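Local coordinates for 3-keto-5-aminohexanoate cleavage protein (Archaeoglobus fulgidus, PDB 3LOT), which probably catalyses the zinc-dependent cleavage of 3-keto-5-aminohexanoate, as a TIM-barrel member of the beta-keto acid cleavage enzyme family, at residues Pro171-Tyr176 with Leu197-Ile202; Gly179-Thr184 with Arg225-Glu230. All blocks are in the same frame, centred on the assembly; numbering follows the deposited sequence.

Interaction 1: Pro171-Tyr176 with Leu197-Ile202; sequences PELECY and LRLQFI
The ring of Tyr176 lies alongside Ile202, whose CB sits over one face, 4.1 Å from the ring centroid, while its CD1 reaches the phenol end. Phe201 turns an edge toward CB of Cys175. The guanidinium of Arg198 has Glu172 at its edge, OE2 to NE being 4.1 Å, too long for a salt bridge, which Arg198 makes with Asp256. The amide of Gln200 sends NE2 to OE1 of Glu174 (3.1 Å), in the amide plane and onto the syn lone pair, a bond of one of two Glu174 conformers and so not certain to be always present. Gln200 CG stands anti to its backbone N (chi1 -180°), the chain beside Glu174; an amide suits this place, donating through NE2 to a carboxylate while Gln200 OE1 bonds Ser235. Glu172 OE1 also comes within 2.8 Å of Gln200 NE2, at a poor angle for a hydrogen bond. These polar side chains share one face of two parallel strands of a TIM-barrel beta-alpha-beta unit, the Glu172 side chain about 5 Å from that of zinc ligand His50. An alanine in place of Glu172 would probably leave Arg198 and Gln200 without the carboxylate beside them and open a gap near the metal site. Leu173, Cys175, Leu199 and Phe201 take the other face, under helix 178-189, where Leu173 CD1 meets Leu199 CD2 at 3.6 Å. Four backbone bonds, such as Leu173 N to Arg198 O (2.8 Å), join the strands.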
loop_
_atom_site.group_PDB
_atom_site.type_symbol
_atom_site.label_atom_id
_atom_site.label_comp_id
_atom_site.label_asym_id
_atom_site.label_seq_id
_atom_site.Cartn_x
_atom_site.Cartn_y
_atom_site.Cartn_z
ATOM N N PRO D 171 -25.249 -13.200 8.491
ATOM C CA PRO D 171 -24.490 -12.124 9.087
ATOM C C PRO D 171 -23.927 -11.144 8.064
ATOM O O PRO D 171 -23.314 -11.522 7.062
ATOM C CB PRO D 171 -23.334 -12.863 9.801
ATOM C CG PRO D 171 -23.728 -14.275 9.813
ATOM C CD PRO D 171 -24.570 -14.496 8.656
ATOM N N GLU D 172 -24.123 -9.869 8.338
ATOM C CA GLU D 172 -23.410 -8.829 7.631
ATOM C C GLU D 172 -22.406 -8.300 8.629
ATOM O O GLU D 172 -22.797 -7.698 9.619
ATOM C CB GLU D 172 -24.346 -7.722 7.199
ATOM C CG GLU D 172 -23.608 -6.598 6.487
ATOM C CD GLU D 172 -24.512 -5.543 5.932
ATOM O OE1 GLU D 172 -24.886 -4.651 6.696
ATOM O OE2 GLU D 172 -24.770 -5.558 4.721
ATOM N N LEU D 173 -21.119 -8.477 8.324
ATOM C CA LEU D 173 -20.076 -8.432 9.336
ATOM C C LEU D 173 -19.463 -7.060 9.279
ATOM O O LEU D 173 -18.720 -6.768 8.366
ATOM C CB LEU D 173 -19.036 -9.504 9.045
ATOM C CG LEU D 173 -19.567 -10.966 9.026
ATOM C CD1 LEU D 173 -18.542 -11.844 8.359
ATOM C CD2 LEU D 173 -19.849 -11.437 10.452
ATOM N N GLU D 174 -19.763 -6.248 10.274
ATOM C CA GLU D 174 -19.411 -4.843 10.231
ATOM C C GLU D 174 -17.993 -4.751 10.754
ATOM O O GLU D 174 -17.702 -5.289 11.840
ATOM C CB GLU D 174 -20.351 -4.024 11.109
ATOM C CG GLU D 174 -21.837 -4.406 10.998
ATOM C CD GLU D 174 -22.423 -4.241 9.607
ATOM O OE1 GLU D 174 -21.866 -3.474 8.788
ATOM O OE2 GLU D 174 -23.453 -4.902 9.331
ATOM N N CYS D 175 -17.120 -4.160 9.953
ATOM C CA CYS D 175 -15.747 -3.937 10.329
ATOM C C CYS D 175 -15.357 -2.464 10.274
ATOM O O CYS D 175 -15.467 -1.836 9.234
ATOM C CB CYS D 175 -14.799 -4.697 9.415
ATOM S SG CYS D 175 -15.063 -6.521 9.471
ATOM N N TYR D 176 -14.871 -1.960 11.404
ATOM C CA TYR D 176 -14.527 -0.543 11.581
ATOM C C TYR D 176 -13.019 -0.294 11.668
ATOM O O TYR D 176 -12.587 0.847 11.941
ATOM C CB TYR D 176 -15.147 0.028 12.860
ATOM C CG TYR D 176 -16.652 0.021 12.946
ATOM C CD1 TYR D 176 -17.336 -1.152 13.229
ATOM C CD2 TYR D 176 -17.375 1.198 12.823
ATOM C CE1 TYR D 176 -18.733 -1.171 13.356
ATOM C CE2 TYR D 176 -18.757 1.204 12.928
ATOM C CZ TYR D 176 -19.434 0.014 13.205
ATOM O OH TYR D 176 -20.804 0.016 13.288
ATOM N N LEU D 197 -18.679 -14.961 3.135
ATOM C CA LEU D 197 -18.951 -13.963 4.123
ATOM C C LEU D 197 -19.428 -12.685 3.431
ATOM O O LEU D 197 -19.118 -12.429 2.269
ATOM C CB LEU D 197 -17.693 -13.663 4.934
ATOM C CG LEU D 197 -16.923 -14.860 5.529
ATOM C CD1 LEU D 197 -15.725 -14.317 6.270
ATOM C CD2 LEU D 197 -17.775 -15.718 6.433
ATOM N N ARG D 198 -20.211 -11.916 4.158
ATOM C CA ARG D 198 -20.603 -10.578 3.751
ATOM C C ARG D 198 -20.007 -9.590 4.720
ATOM O O ARG D 198 -20.396 -9.569 5.872
ATOM C CB ARG D 198 -22.126 -10.473 3.736
ATOM C CG ARG D 198 -22.670 -9.098 3.326
ATOM C CD ARG D 198 -22.174 -8.639 2.001
ATOM N NE ARG D 198 -22.924 -7.460 1.558
ATOM C CZ ARG D 198 -22.768 -6.851 0.378
ATOM N NH1 ARG D 198 -21.921 -7.315 -0.503
ATOM N NH2 ARG D 198 -23.484 -5.767 0.071
ATOM N N LEU D 199 -19.103 -8.738 4.237
ATOM C CA LEU D 199 -18.436 -7.733 5.081
ATOM C C LEU D 199 -18.889 -6.329 4.711
ATOM O O LEU D 199 -19.117 -6.007 3.555
ATOM C CB LEU D 199 -16.881 -7.755 4.928
ATOM C CG LEU D 199 -15.986 -9.002 5.035
ATOM C CD1 LEU D 199 -14.574 -8.675 5.607
ATOM C CD2 LEU D 199 -16.606 -10.092 5.820
ATOM N N GLN D 200 -18.933 -5.457 5.693
ATOM C CA GLN D 200 -19.131 -4.074 5.432
ATOM C C GLN D 200 -18.035 -3.266 6.122
ATOM O O GLN D 200 -17.761 -3.432 7.312
ATOM C CB GLN D 200 -20.493 -3.687 5.909
ATOM C CG GLN D 200 -20.862 -2.230 5.697
ATOM C CD GLN D 200 -22.284 -2.131 5.266
ATOM O OE1 GLN D 200 -22.568 -1.762 4.143
ATOM N NE2 GLN D 200 -23.196 -2.551 6.141
ATOM N N PHE D 201 -17.386 -2.430 5.354
ATOM C CA PHE D 201 -16.276 -1.655 5.840
ATOM C C PHE D 201 -16.847 -0.287 6.199
ATOM O O PHE D 201 -17.509 0.317 5.350
ATOM C CB PHE D 201 -15.238 -1.508 4.748
ATOM C CG PHE D 201 -14.672 -2.817 4.228
ATOM C CD1 PHE D 201 -14.459 -3.892 5.049
ATOM C CD2 PHE D 201 -14.260 -2.915 2.901
ATOM C CE1 PHE D 201 -13.869 -5.049 4.553
ATOM C CE2 PHE D 201 -13.687 -4.086 2.419
ATOM C CZ PHE D 201 -13.510 -5.146 3.244
ATOM N N ILE D 202 -16.668 0.156 7.448
ATOM C CA ILE D 202 -17.252 1.418 7.939
ATOM C C ILE D 202 -16.141 2.412 8.283
ATOM O O ILE D 202 -15.288 2.165 9.153
ATOM C CB ILE D 202 -18.170 1.203 9.131
ATOM C CG1 ILE D 202 -19.242 0.117 8.770
ATOM C CG2 ILE D 202 -18.857 2.525 9.539
ATOM C CD1 ILE D 202 -20.460 0.041 9.719
HETATM O O HOH W 1 -21.551 -13.396 6.330
HETATM O O HOH W 2 -24.962 -3.152 3.226
#

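Interaction 2: Gly179-Thr184 with Arg225-Glu230; sequences GQIYNT and RLIGRE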
loop_
_atom_site.group_PDB
_atom_site.type_symbol
_atom_site.label_atom_id
_atom_site.label_comp_id
_atom_site.label_asym_id
_atom_site.label_seq_id
_atom_site.Cartn_x
_atom_site.Cartn_y
_atom_site.Cartn_z
ATOM N N GLY D 179 -7.968 -4.500 12.567
ATOM C CA GLY D 179 -8.018 -5.569 13.572
ATOM C C GLY D 179 -9.301 -6.374 13.533
ATOM O O GLY D 179 -9.342 -7.542 13.904
ATOM N N GLN D 180 -10.377 -5.711 13.143
ATOM C CA GLN D 180 -11.702 -6.349 13.037
ATOM C C GLN D 180 -11.843 -7.253 11.802
ATOM O O GLN D 180 -12.608 -8.238 11.806
ATOM C CB GLN D 180 -12.803 -5.268 13.052
ATOM C CG GLN D 180 -12.833 -4.488 14.391
ATOM C CD GLN D 180 -14.079 -3.651 14.601
ATOM O OE1 GLN D 180 -14.982 -3.598 13.760
ATOM N NE2 GLN D 180 -14.132 -2.977 15.742
ATOM N N ILE D 181 -11.079 -6.958 10.755
ATOM C CA ILE D 181 -10.964 -7.913 9.645
ATOM C C ILE D 181 -10.167 -9.140 10.115
ATOM O O ILE D 181 -10.511 -10.282 9.831
ATOM C CB ILE D 181 -10.330 -7.287 8.415
ATOM C CG1 ILE D 181 -11.102 -5.982 8.033
ATOM C CG2 ILE D 181 -10.274 -8.325 7.301
ATOM C CD1 ILE D 181 -10.735 -5.376 6.645
ATOM N N TYR D 182 -9.110 -8.891 10.869
ATOM C CA TYR D 182 -8.358 -9.951 11.525
ATOM C C TYR D 182 -9.272 -10.776 12.409
ATOM O O TYR D 182 -9.195 -12.008 12.363
ATOM C CB TYR D 182 -7.161 -9.421 12.307
ATOM C CG TYR D 182 -5.868 -9.336 11.474
ATOM C CD1 TYR D 182 -5.029 -10.475 11.299
ATOM C CD2 TYR D 182 -5.520 -8.183 10.843
ATOM C CE1 TYR D 182 -3.882 -10.424 10.537
ATOM C CE2 TYR D 182 -4.387 -8.116 10.066
ATOM C CZ TYR D 182 -3.545 -9.225 9.937
ATOM O OH TYR D 182 -2.387 -9.128 9.197
ATOM N N ASN D 183 -10.109 -10.093 13.212
ATOM C CA ASN D 183 -11.091 -10.807 14.037
ATOM C C ASN D 183 -12.012 -11.680 13.143
ATOM O O ASN D 183 -12.296 -12.854 13.474
ATOM C CB ASN D 183 -11.953 -9.875 14.894
ATOM C CG ASN D 183 -11.167 -9.086 15.966
ATOM O OD1 ASN D 183 -9.960 -9.299 16.184
ATOM N ND2 ASN D 183 -11.872 -8.120 16.623
ATOM N N THR D 184 -12.479 -11.090 12.028
ATOM C CA THR D 184 -13.333 -11.799 11.080
ATOM C C THR D 184 -12.686 -13.077 10.509
ATOM O O THR D 184 -13.329 -14.154 10.485
ATOM C CB THR D 184 -13.815 -10.852 9.987
ATOM O OG1 THR D 184 -14.534 -9.769 10.609
ATOM C CG2 THR D 184 -14.667 -11.598 8.946
ATOM N N ARG D 225 -6.437 -10.883 1.599
ATOM C CA ARG D 225 -5.283 -11.666 1.959
ATOM C C ARG D 225 -5.542 -12.612 3.132
ATOM O O ARG D 225 -4.919 -13.651 3.214
ATOM C CB ARG D 225 -4.128 -10.745 2.308
ATOM C CG ARG D 225 -2.819 -11.443 2.479
ATOM C CD ARG D 225 -1.741 -10.417 2.818
ATOM N NE ARG D 225 -2.099 -9.610 3.985
ATOM C CZ ARG D 225 -1.873 -9.979 5.266
ATOM N NH1 ARG D 225 -1.321 -11.167 5.564
ATOM N NH2 ARG D 225 -2.221 -9.174 6.247
ATOM N N LEU D 226 -6.394 -12.216 4.072
ATOM C CA LEU D 226 -6.759 -13.105 5.223
ATOM C C LEU D 226 -7.862 -14.090 4.903
ATOM O O LEU D 226 -7.824 -15.206 5.391
ATOM C CB LEU D 226 -7.160 -12.297 6.442
ATOM C CG LEU D 226 -6.118 -11.304 6.936
ATOM C CD1 LEU D 226 -6.654 -10.636 8.225
ATOM C CD2 LEU D 226 -4.768 -12.007 7.241
ATOM N N ILE D 227 -8.834 -13.676 4.095
ATOM C CA ILE D 227 -10.109 -14.403 3.913
ATOM C C ILE D 227 -10.132 -15.100 2.565
ATOM O O ILE D 227 -10.468 -16.278 2.488
ATOM C CB ILE D 227 -11.327 -13.457 4.125
ATOM C CG1 ILE D 227 -11.382 -13.050 5.618
ATOM C CG2 ILE D 227 -12.621 -14.089 3.609
ATOM C CD1 ILE D 227 -12.172 -11.777 5.913
ATOM N N GLY D 228 -9.627 -14.399 1.561
ATOM C CA GLY D 228 -9.548 -14.862 0.197
ATOM C C GLY D 228 -10.673 -14.242 -0.594
ATOM O O GLY D 228 -11.839 -14.317 -0.185
ATOM N N ARG D 229 -10.327 -13.675 -1.738
ATOM C CA ARG D 229 -11.287 -12.996 -2.603
ATOM C C ARG D 229 -12.529 -13.844 -2.903
ATOM O O ARG D 229 -13.656 -13.342 -2.897
ATOM C CB ARG D 229 -10.625 -12.664 -3.928
ATOM C CG ARG D 229 -9.515 -11.623 -3.874
ATOM C CD ARG D 229 -8.782 -11.593 -5.227
ATOM N NE ARG D 229 -8.005 -10.357 -5.472
ATOM C CZ ARG D 229 -6.787 -10.080 -4.980
ATOM N NH1 ARG D 229 -6.164 -10.924 -4.148
ATOM N NH2 ARG D 229 -6.177 -8.924 -5.305
ATOM N N GLU D 230 -12.315 -15.136 -3.146
ATOM C CA GLU D 230 -13.400 -16.022 -3.563
ATOM C C GLU D 230 -14.339 -16.302 -2.366
ATOM O O GLU D 230 -15.440 -16.780 -2.574
ATOM C CB GLU D 230 -12.837 -17.311 -4.222
HETATM O O HOH W 3 -1.201 -11.784 8.709
#
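Leu226 meets Tyr182 because CG of the leucine stands anti to its carbonyl carbon (chi1 -57°) and CD1 then extends away from CA (chi2 -177°), carrying that methyl onto the tyrosine ring. Arg225 starts out extended and bends at chi3 (55°), which turns NE out of the extended line; NH2 ends up at the same phenol. Tyr182 itself leaves its helix with CB directed away from 225-230, yet its ring comes back to meet it.

CD1 of Leu226 stands almost exactly over the ring centre, 3.4 Å above the plane, a close CH-pi contact. CD2 of the same leucine lies off the rim, 3.8 Å from Tyr182 CE1, so one branch of the fork caps the ring and the other overhangs its edge. At the phenol end, NH2 of Arg225 donates to Tyr182 OH at 3.0 Å, with the oxygen in the guanidinium plane; Arg225 has a second conformer, so this bond may not always form. A water in the planes of both groups links Tyr182 OH, 2.9 Å away, to NH1.

Beside this pair, CD1 of Ile227 lies against CG2 of Thr184 (3.9 Å) and CG2 of Ile181. Threonine suits this place: its OG1 bonds back to Gln180 O (2.7 Å), and its methyl faces the isoleucine. The contact thus ties helix 178-189 to the C-terminal end of helix 213-226, its neighbour round the barrel.

Tyr182 OH also has a weak bond to Asp215 of the second subunit. A hydroxyl that accepts from a guanidinium is likely to be polarised, its proton made a somewhat better donor, which would make this phenol a polar junction between helix and subunit.

How the interactions relate
Interaction 1 lies in the buried barrel wall and interaction 2 in the outer helical layer, partly exposed and reached by neighbouring subunits. Helix 178-189, which contributes 179-184, connects the two strands of interaction 1, so three of the four segments belong to one beta-alpha-beta unit, and 225-230 comes from the end of the next helix. They also touch: Cys175 SG is 3.5 Å from Thr184 OG1, and Phe201 CE1 is 3.8 Å from Ile181 CD1. In the strands, backbone bonds set the pairing, and carboxylates and an amide gather on the face near the zinc. Between the helices, side chains do the work, with methyls packing inward and one arginine-tyrosine bond at the subunit border.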